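Long-range contact in unsaturated glucuronyl hydrolase (Streptococcus agalactiae, PDB 2ZZR), which hydrolyses unsaturated chondroitin, hyaluronan and heparin disaccharides, releasing the unsaturated uronic acid by cleaving (1->3) and (1->4) glycosidic bonds: residues T120-I129 with F389-W397. Residues are numbered along the deposited sequence; the frame is centred on the assembly and turned at random.
Sequences TPSCTAEYRI and FYKDWELYW
NH1 of R128 donates to W397 O, one oxygen of the C-terminal carboxylate, at 3.0 Å, and the arginine shows how one guanidinium can pin the end of a chain to a helical barrel. The (alpha/alpha)6 barrel, the fold of glycoside hydrolase family 88, contributes helix 115-130; the tail that follows helix 376-390 runs in against it. NH1 of R128 sits well above the carboxylate plane, 58° out of it. Two weak bonds add to this one, from R128 NE to L395 O (2.8 Å) and from R128 NH1 to Y396 O (3.4 Å), so three successive residues of the tail share one side chain. A bend at chi2 (-71°) turns the arginine so that its NE and NH1 face the tail's carbonyl oxygens. R260 forms a salt bridge with OXT, the other carboxylate oxygen, and both positive charges probably favour the ionised terminus. Deeper in, the Y396 ring is sandwiched: CB of A125 lies over the centre of one face, a CH-pi contact 9° off the normal, while CZ2 of W393 covers the opposite face. The Y396 OH is hydrogen-bonded to E82, and I129 CD1 stands 3.9 Å from Y396 OH. W397, whose NE1 is bonded to E384, lies about 7 Å by side chain from W250, which probably binds substrate. T120 CG2 lies above the W397 ring plane, offset toward the rim, 3.5 Å from W397 CE3.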
# COMPACT_ATOMS: atom_id res chain seq x y z
N THR A 120 1.95 -4.93 10.07
CA THR A 120 2.77 -3.71 10.04
C THR A 120 2.05 -2.45 10.57
O THR A 120 2.59 -1.78 11.47
CB THR A 120 3.41 -3.47 8.65
OG1 THR A 120 4.24 -4.59 8.31
CG2 THR A 120 4.25 -2.18 8.67
N PRO A 121 0.86 -2.11 10.02
CA PRO A 121 0.16 -0.91 10.48
C PRO A 121 -0.52 -1.07 11.84
O PRO A 121 -1.03 -0.08 12.38
CB PRO A 121 -0.90 -0.67 9.39
CG PRO A 121 -0.55 -1.62 8.27
CD PRO A 121 0.12 -2.77 8.93
N SER A 122 -0.53 -2.28 12.37
CA SER A 122 -1.18 -2.56 13.65
C SER A 122 -0.14 -2.77 14.76
O SER A 122 -0.02 -1.96 15.69
CB SER A 122 -2.09 -3.78 13.52
OG SER A 122 -1.33 -4.93 13.17
N CYS A 123 0.62 -3.85 14.64
CA CYS A 123 1.56 -4.26 15.67
C CYS A 123 2.90 -3.55 15.54
O CYS A 123 3.39 -2.98 16.51
CB CYS A 123 1.74 -5.77 15.65
SG CYS A 123 0.18 -6.63 15.96
N THR A 124 3.49 -3.57 14.35
CA THR A 124 4.78 -2.88 14.20
C THR A 124 4.60 -1.39 14.47
O THR A 124 5.47 -0.76 15.09
CB THR A 124 5.42 -3.14 12.82
OG1 THR A 124 5.34 -4.53 12.53
CG2 THR A 124 6.89 -2.73 12.84
N ALA A 125 3.47 -0.84 14.04
CA ALA A 125 3.10 0.54 14.33
C ALA A 125 3.21 0.86 15.82
O ALA A 125 3.87 1.83 16.20
CB ALA A 125 1.71 0.85 13.84
N GLU A 126 2.56 0.05 16.66
CA GLU A 126 2.64 0.31 18.10
C GLU A 126 4.07 0.22 18.61
O GLU A 126 4.50 1.05 19.41
CB GLU A 126 1.73 -0.58 18.94
CG GLU A 126 1.77 -0.10 20.41
CD GLU A 126 0.76 -0.73 21.32
OE1 GLU A 126 0.42 -0.08 22.34
OE2 GLU A 126 0.31 -1.87 21.05
N TYR A 127 4.82 -0.78 18.13
CA TYR A 127 6.22 -0.92 18.52
C TYR A 127 7.03 0.34 18.23
O TYR A 127 7.83 0.77 19.07
CB TYR A 127 6.87 -2.16 17.90
CG TYR A 127 8.28 -2.36 18.42
CD1 TYR A 127 9.39 -2.09 17.61
CD2 TYR A 127 8.51 -2.79 19.73
CE1 TYR A 127 10.69 -2.27 18.09
CE2 TYR A 127 9.80 -2.97 20.22
CZ TYR A 127 10.88 -2.70 19.40
OH TYR A 127 12.16 -2.87 19.87
N ARG A 128 6.84 0.92 17.04
CA ARG A 128 7.48 2.20 16.69
C ARG A 128 7.14 3.29 17.69
O ARG A 128 8.00 4.08 18.09
CB ARG A 128 7.03 2.69 15.31
CG ARG A 128 7.30 1.75 14.17
CD ARG A 128 8.76 1.66 13.84
NE ARG A 128 8.94 1.09 12.51
CZ ARG A 128 9.98 0.36 12.14
NH1 ARG A 128 10.04 -0.09 10.90
NH2 ARG A 128 10.97 0.10 12.99
N ILE A 129 5.86 3.33 18.07
CA ILE A 129 5.30 4.43 18.84
C ILE A 129 5.71 4.36 20.32
O ILE A 129 6.14 5.37 20.89
CB ILE A 129 3.77 4.52 18.66
CG1 ILE A 129 3.44 4.94 17.22
CG2 ILE A 129 3.15 5.51 19.66
CD1 ILE A 129 1.99 4.72 16.80
N PHE A 389 2.90 14.39 5.19
CA PHE A 389 3.07 15.80 4.81
C PHE A 389 3.19 16.70 6.03
O PHE A 389 3.91 17.70 6.01
CB PHE A 389 1.89 16.26 3.95
CG PHE A 389 2.07 16.01 2.49
CD1 PHE A 389 2.38 14.74 2.00
CD2 PHE A 389 1.89 17.05 1.58
CE1 PHE A 389 2.52 14.51 0.63
CE2 PHE A 389 2.03 16.83 0.21
CZ PHE A 389 2.34 15.56 -0.26
N TYR A 390 2.47 16.31 7.08
CA TYR A 390 2.28 17.15 8.26
C TYR A 390 3.42 17.11 9.28
O TYR A 390 3.72 18.10 9.94
CB TYR A 390 0.97 16.77 8.95
CG TYR A 390 0.54 17.75 10.01
CD1 TYR A 390 -0.02 18.98 9.65
CD2 TYR A 390 0.67 17.45 11.36
CE1 TYR A 390 -0.42 19.89 10.62
CE2 TYR A 390 0.28 18.36 12.34
CZ TYR A 390 -0.27 19.57 11.96
OH TYR A 390 -0.67 20.46 12.92
N LYS A 391 4.04 15.94 9.41
CA LYS A 391 5.10 15.78 10.40
C LYS A 391 6.26 15.03 9.78
O LYS A 391 6.20 14.62 8.63
CB LYS A 391 4.58 15.05 11.64
CG LYS A 391 4.16 13.60 11.42
CD LYS A 391 3.64 12.95 12.69
CE LYS A 391 4.77 12.61 13.65
NZ LYS A 391 4.28 11.89 14.86
N ASP A 392 7.33 14.87 10.55
CA ASP A 392 8.40 13.95 10.17
C ASP A 392 7.97 12.59 10.68
O ASP A 392 8.23 12.23 11.83
CB ASP A 392 9.74 14.39 10.77
CG ASP A 392 10.87 13.40 10.48
OD1 ASP A 392 11.84 13.37 11.25
OD2 ASP A 392 10.77 12.64 9.48
N TRP A 393 7.29 11.83 9.83
CA TRP A 393 6.65 10.60 10.27
C TRP A 393 7.61 9.40 10.26
O TRP A 393 8.26 9.12 9.26
CB TRP A 393 5.39 10.30 9.44
CG TRP A 393 4.72 9.02 9.86
CD1 TRP A 393 4.19 8.73 11.08
CD2 TRP A 393 4.50 7.86 9.04
NE1 TRP A 393 3.66 7.45 11.08
CE2 TRP A 393 3.83 6.90 9.84
CE3 TRP A 393 4.80 7.54 7.71
CZ2 TRP A 393 3.46 5.63 9.36
CZ3 TRP A 393 4.44 6.27 7.23
CH2 TRP A 393 3.77 5.34 8.05
N GLU A 394 7.71 8.73 11.41
CA GLU A 394 8.47 7.49 11.52
C GLU A 394 7.65 6.33 10.93
O GLU A 394 6.60 5.97 11.48
CB GLU A 394 8.82 7.19 12.98
CG GLU A 394 9.76 6.01 13.15
CD GLU A 394 10.06 5.65 14.60
OE1 GLU A 394 10.87 4.73 14.83
OE2 GLU A 394 9.50 6.31 15.52
N LEU A 395 8.14 5.75 9.84
CA LEU A 395 7.38 4.70 9.13
C LEU A 395 7.07 3.49 9.98
O LEU A 395 7.96 2.96 10.66
CB LEU A 395 8.13 4.25 7.88
CG LEU A 395 7.87 5.01 6.58
CD1 LEU A 395 8.21 6.49 6.72
CD2 LEU A 395 8.68 4.39 5.45
N TYR A 396 5.82 3.03 9.92
CA TYR A 396 5.48 1.71 10.46
C TYR A 396 6.19 0.64 9.64
O TYR A 396 6.73 -0.32 10.20
CB TYR A 396 3.96 1.47 10.44
CG TYR A 396 3.15 2.55 11.16
CD1 TYR A 396 3.71 3.29 12.21
CD2 TYR A 396 1.82 2.80 10.80
CE1 TYR A 396 2.96 4.27 12.87
CE2 TYR A 396 1.07 3.77 11.46
CZ TYR A 396 1.65 4.50 12.49
OH TYR A 396 0.92 5.47 13.14
N TRP A 397 6.20 0.85 8.32
CA TRP A 397 6.85 -0.04 7.35
C TRP A 397 8.35 -0.16 7.57
O TRP A 397 9.00 0.71 8.16
CB TRP A 397 6.58 0.44 5.91
CG TRP A 397 5.15 0.78 5.68
CD1 TRP A 397 4.58 2.01 5.71
CD2 TRP A 397 4.08 -0.15 5.43
NE1 TRP A 397 3.23 1.93 5.49
CE2 TRP A 397 2.90 0.61 5.31
CE3 TRP A 397 4.02 -1.55 5.28
CZ2 TRP A 397 1.65 0.02 5.07
CZ3 TRP A 397 2.78 -2.13 5.03
CH2 TRP A 397 1.61 -1.35 4.92
OXT TRP A 397 8.94 -1.17 7.15